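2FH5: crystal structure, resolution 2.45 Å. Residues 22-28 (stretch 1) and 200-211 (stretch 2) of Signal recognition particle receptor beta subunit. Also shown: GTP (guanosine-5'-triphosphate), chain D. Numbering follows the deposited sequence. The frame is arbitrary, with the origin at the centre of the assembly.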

# COMPACT_ATOMS: atom_id res chain seq x y z
N LEU B 22 4.80 -0.59 1.52
CA LEU B 22 5.98 -1.31 1.95
C LEU B 22 7.02 -0.33 2.53
O LEU B 22 7.62 -0.65 3.54
CB LEU B 22 6.60 -2.12 0.82
CG LEU B 22 7.69 -3.06 1.36
CD1 LEU B 22 7.13 -3.85 2.52
CD2 LEU B 22 8.20 -4.03 0.29
N LEU B 23 7.19 0.85 1.94
CA LEU B 23 8.14 1.83 2.49
C LEU B 23 7.69 2.21 3.88
O LEU B 23 8.48 2.28 4.80
CB LEU B 23 8.19 3.10 1.64
CG LEU B 23 9.00 3.05 0.36
CD1 LEU B 23 8.90 4.37 -0.35
CD2 LEU B 23 10.44 2.73 0.70
N PHE B 24 6.39 2.47 4.01
CA PHE B 24 5.76 2.84 5.26
C PHE B 24 6.12 1.78 6.32
O PHE B 24 6.52 2.12 7.44
CB PHE B 24 4.24 2.91 5.00
CG PHE B 24 3.39 3.20 6.20
CD1 PHE B 24 3.26 4.48 6.70
CD2 PHE B 24 2.61 2.19 6.76
CE1 PHE B 24 2.33 4.77 7.74
CE2 PHE B 24 1.68 2.47 7.80
CZ PHE B 24 1.54 3.76 8.27
N VAL B 25 5.99 0.50 5.97
CA VAL B 25 6.29 -0.59 6.89
C VAL B 25 7.79 -0.63 7.24
O VAL B 25 8.17 -0.74 8.40
CB VAL B 25 5.88 -1.97 6.28
CG1 VAL B 25 6.40 -3.11 7.15
CG2 VAL B 25 4.37 -2.05 6.16
N ARG B 26 8.62 -0.57 6.22
CA ARG B 26 10.06 -0.58 6.39
C ARG B 26 10.56 0.55 7.31
O ARG B 26 11.52 0.35 8.06
CB ARG B 26 10.72 -0.41 5.03
CG ARG B 26 12.03 -1.08 4.94
CD ARG B 26 11.80 -2.46 4.43
NE ARG B 26 12.63 -3.45 5.09
CZ ARG B 26 12.69 -4.72 4.72
NH1 ARG B 26 11.96 -5.13 3.69
NH2 ARG B 26 13.44 -5.58 5.41
N LEU B 27 9.92 1.72 7.24
CA LEU B 27 10.31 2.87 8.05
C LEU B 27 9.91 2.69 9.49
O LEU B 27 10.61 3.15 10.40
CB LEU B 27 9.68 4.16 7.52
CG LEU B 27 10.32 4.78 6.28
CD1 LEU B 27 9.44 5.87 5.70
CD2 LEU B 27 11.67 5.35 6.64
N LEU B 28 8.79 2.03 9.70
CA LEU B 28 8.25 1.83 11.03
C LEU B 28 8.72 0.58 11.78
O LEU B 28 8.67 0.55 13.01
CB LEU B 28 6.72 1.80 10.94
CG LEU B 28 6.01 3.08 10.51
CD1 LEU B 28 4.54 2.83 10.11
CD2 LEU B 28 6.10 4.04 11.67
N SER B 200 17.10 -6.91 4.78
CA SER B 200 16.82 -5.50 4.99
C SER B 200 16.75 -4.71 3.68
O SER B 200 17.12 -5.20 2.60
CB SER B 200 17.86 -4.86 5.92
OG SER B 200 19.14 -4.78 5.32
N ALA B 201 16.28 -3.47 3.80
CA ALA B 201 16.12 -2.59 2.65
C ALA B 201 17.17 -1.47 2.59
O ALA B 201 18.04 -1.35 3.45
CB ALA B 201 14.71 -1.99 2.66
N ASP B 202 17.06 -0.66 1.54
CA ASP B 202 17.94 0.48 1.32
C ASP B 202 17.12 1.76 1.37
O ASP B 202 16.71 2.29 0.34
CB ASP B 202 18.64 0.35 -0.04
CG ASP B 202 19.43 1.60 -0.41
OD1 ASP B 202 19.98 2.27 0.50
OD2 ASP B 202 19.50 1.90 -1.63
N ILE B 203 16.87 2.25 2.58
CA ILE B 203 16.10 3.46 2.77
C ILE B 203 16.86 4.52 3.57
O ILE B 203 16.27 5.40 4.20
CB ILE B 203 14.73 3.15 3.47
CG1 ILE B 203 14.96 2.43 4.81
CG2 ILE B 203 13.87 2.27 2.58
CD1 ILE B 203 13.73 2.47 5.73
N GLN B 204 18.19 4.42 3.54
CA GLN B 204 19.07 5.35 4.26
C GLN B 204 18.83 6.81 3.90
O GLN B 204 18.61 7.65 4.78
CB GLN B 204 20.53 5.00 3.97
CG GLN B 204 21.01 3.75 4.68
CD GLN B 204 21.19 3.98 6.18
OE1 GLN B 204 22.07 4.75 6.60
NE2 GLN B 204 20.36 3.32 6.99
N ASP B 205 18.87 7.12 2.61
CA ASP B 205 18.65 8.49 2.17
C ASP B 205 17.29 9.02 2.56
O ASP B 205 17.18 10.18 2.97
CB ASP B 205 18.82 8.59 0.65
CG ASP B 205 20.25 8.42 0.22
OD1 ASP B 205 21.14 8.63 1.08
OD2 ASP B 205 20.49 8.09 -0.96
N LEU B 206 16.27 8.17 2.44
CA LEU B 206 14.90 8.54 2.78
C LEU B 206 14.77 8.90 4.26
O LEU B 206 14.13 9.89 4.62
CB LEU B 206 13.95 7.40 2.43
CG LEU B 206 12.47 7.54 2.80
CD1 LEU B 206 11.86 8.65 1.99
CD2 LEU B 206 11.75 6.22 2.54
N GLU B 207 15.37 8.09 5.13
CA GLU B 207 15.33 8.37 6.56
C GLU B 207 16.17 9.63 6.84
O GLU B 207 15.86 10.40 7.75
CB GLU B 207 15.87 7.19 7.38
CG GLU B 207 15.12 5.89 7.14
CD GLU B 207 15.46 4.79 8.14
OE1 GLU B 207 14.86 4.77 9.24
OE2 GLU B 207 16.34 3.96 7.82
N LYS B 208 17.22 9.85 6.05
CA LYS B 208 18.03 11.05 6.22
C LYS B 208 17.14 12.26 5.91
O LYS B 208 17.03 13.17 6.73
CB LYS B 208 19.25 11.04 5.29
CG LYS B 208 20.59 11.06 6.03
CD LYS B 208 21.80 11.18 5.07
CE LYS B 208 23.15 11.08 5.84
NZ LYS B 208 24.38 11.17 4.97
N TRP B 209 16.51 12.26 4.74
CA TRP B 209 15.62 13.36 4.34
C TRP B 209 14.49 13.57 5.33
O TRP B 209 14.18 14.71 5.69
CB TRP B 209 15.02 13.09 2.95
CG TRP B 209 14.10 14.18 2.43
CD1 TRP B 209 14.46 15.28 1.72
CD2 TRP B 209 12.67 14.22 2.53
NE1 TRP B 209 13.35 16.01 1.37
CE2 TRP B 209 12.23 15.37 1.85
CE3 TRP B 209 11.71 13.38 3.13
CZ2 TRP B 209 10.87 15.72 1.74
CZ3 TRP B 209 10.36 13.72 3.02
CH2 TRP B 209 9.96 14.88 2.33
N LEU B 210 13.85 12.49 5.76
CA LEU B 210 12.77 12.61 6.73
C LEU B 210 13.28 13.28 7.99
O LEU B 210 12.61 14.13 8.58
CB LEU B 210 12.20 11.23 7.05
CG LEU B 210 11.16 10.70 6.05
CD1 LEU B 210 10.93 9.23 6.31
CD2 LEU B 210 9.87 11.50 6.19
N ALA B 211 14.48 12.91 8.42
CA ALA B 211 15.10 13.51 9.59
C ALA B 211 15.26 15.02 9.34
O ALA B 211 14.81 15.87 10.13
CB ALA B 211 16.45 12.87 9.84
PG GTP D . -1.42 0.90 -3.46
O1G GTP D . -2.18 0.23 -4.51
O2G GTP D . -1.87 0.52 -2.09
O3G GTP D . -1.43 2.43 -3.66
O3B GTP D . 0.17 0.25 -3.68
PB GTP D . 1.41 0.59 -2.85
O1B GTP D . 2.15 1.73 -3.45
O2B GTP D . 1.12 0.82 -1.38
O3A GTP D . 2.25 -0.74 -3.11
PA GTP D . 2.85 -1.78 -2.08
O1A GTP D . 3.58 -1.14 -1.03
O2A GTP D . 1.76 -2.68 -1.56
O5' GTP D . 3.86 -2.49 -3.07
C5' GTP D . 3.34 -3.19 -4.18
C4' GTP D . 4.21 -4.41 -4.47
O4' GTP D . 5.57 -4.01 -4.77
C3' GTP D . 4.34 -5.37 -3.29
O3' GTP D . 4.33 -6.76 -3.75
C2' GTP D . 5.66 -4.99 -2.68
O2' GTP D . 6.25 -5.98 -1.81
C1' GTP D . 6.51 -4.61 -3.88
N9 GTP D . 7.52 -3.60 -3.62
C8 GTP D . 7.33 -2.39 -2.93
N7 GTP D . 8.47 -1.70 -2.87
C5 GTP D . 9.44 -2.48 -3.54
C6 GTP D . 10.80 -2.29 -3.82
O6 GTP D . 11.54 -1.36 -3.54
N1 GTP D . 11.47 -3.32 -4.54
C2 GTP D . 10.84 -4.48 -4.96
N2 GTP D . 11.56 -5.42 -5.62
N3 GTP D . 9.52 -4.65 -4.69
C4 GTP D . 8.84 -3.66 -3.99

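Two helical segments far apart in sequence meet at a steep angle. Residues 22-28 lie within one helix; stretch 2 enters as an extended segment, passes Ile 203 at the N-cap position, and becomes helical from Gln 204. The helix axes cross at -76° and approach no closer than 11.4 Å, so leucine ends, with Ile 203, fill the space between them. Within each helix, i to i+4 backbone hydrogen bonds form, such as Leu 27 N to Leu 23 O (2.9 Å) and Glu 207 N to Ile 203 O (3.0 Å). No hydrogen bond joins the stretches.

What holds them is apolar packing. Leu 23 and Leu 27, one helical turn apart, present their ends to stretch 2. Leu 27 contributes the largest covered area: its closest pairs are CD2 with Ile 203 CD1 (3.7 Å), CD1 with Leu 206 CD2 (3.9 Å) and CD1 with Leu 210 CD1 (3.7 Å). Leu 206 and Leu 210 are a turn apart, so both can point at the same neighbor. Leu 23 CD2 lies 3.9 Å from Ile 203 CG2. Branched side chains suit this place because their methyl groups can touch several partners at once.

Charged residues join in largely through their carbon atoms. Glu 207 CG packs 3.5 Å from Leu 27 CD2, while its OE1 bonds elsewhere in the structure. Arg 26 CD sits 3.4 Å from Ala 201 CB, and that small methyl lies over one face of the guanidinium, where the planar group offers no N-H. Arg 26 NH2 also lies 3.4 Å from Ser 200 CA. The guanidinium nitrogens find their hydrogen bonds outside both stretches.

Leu 22 N donates a hydrogen bond to GTP O1A (2.9 Å); the Leu 22 side chain does not touch stretch 2.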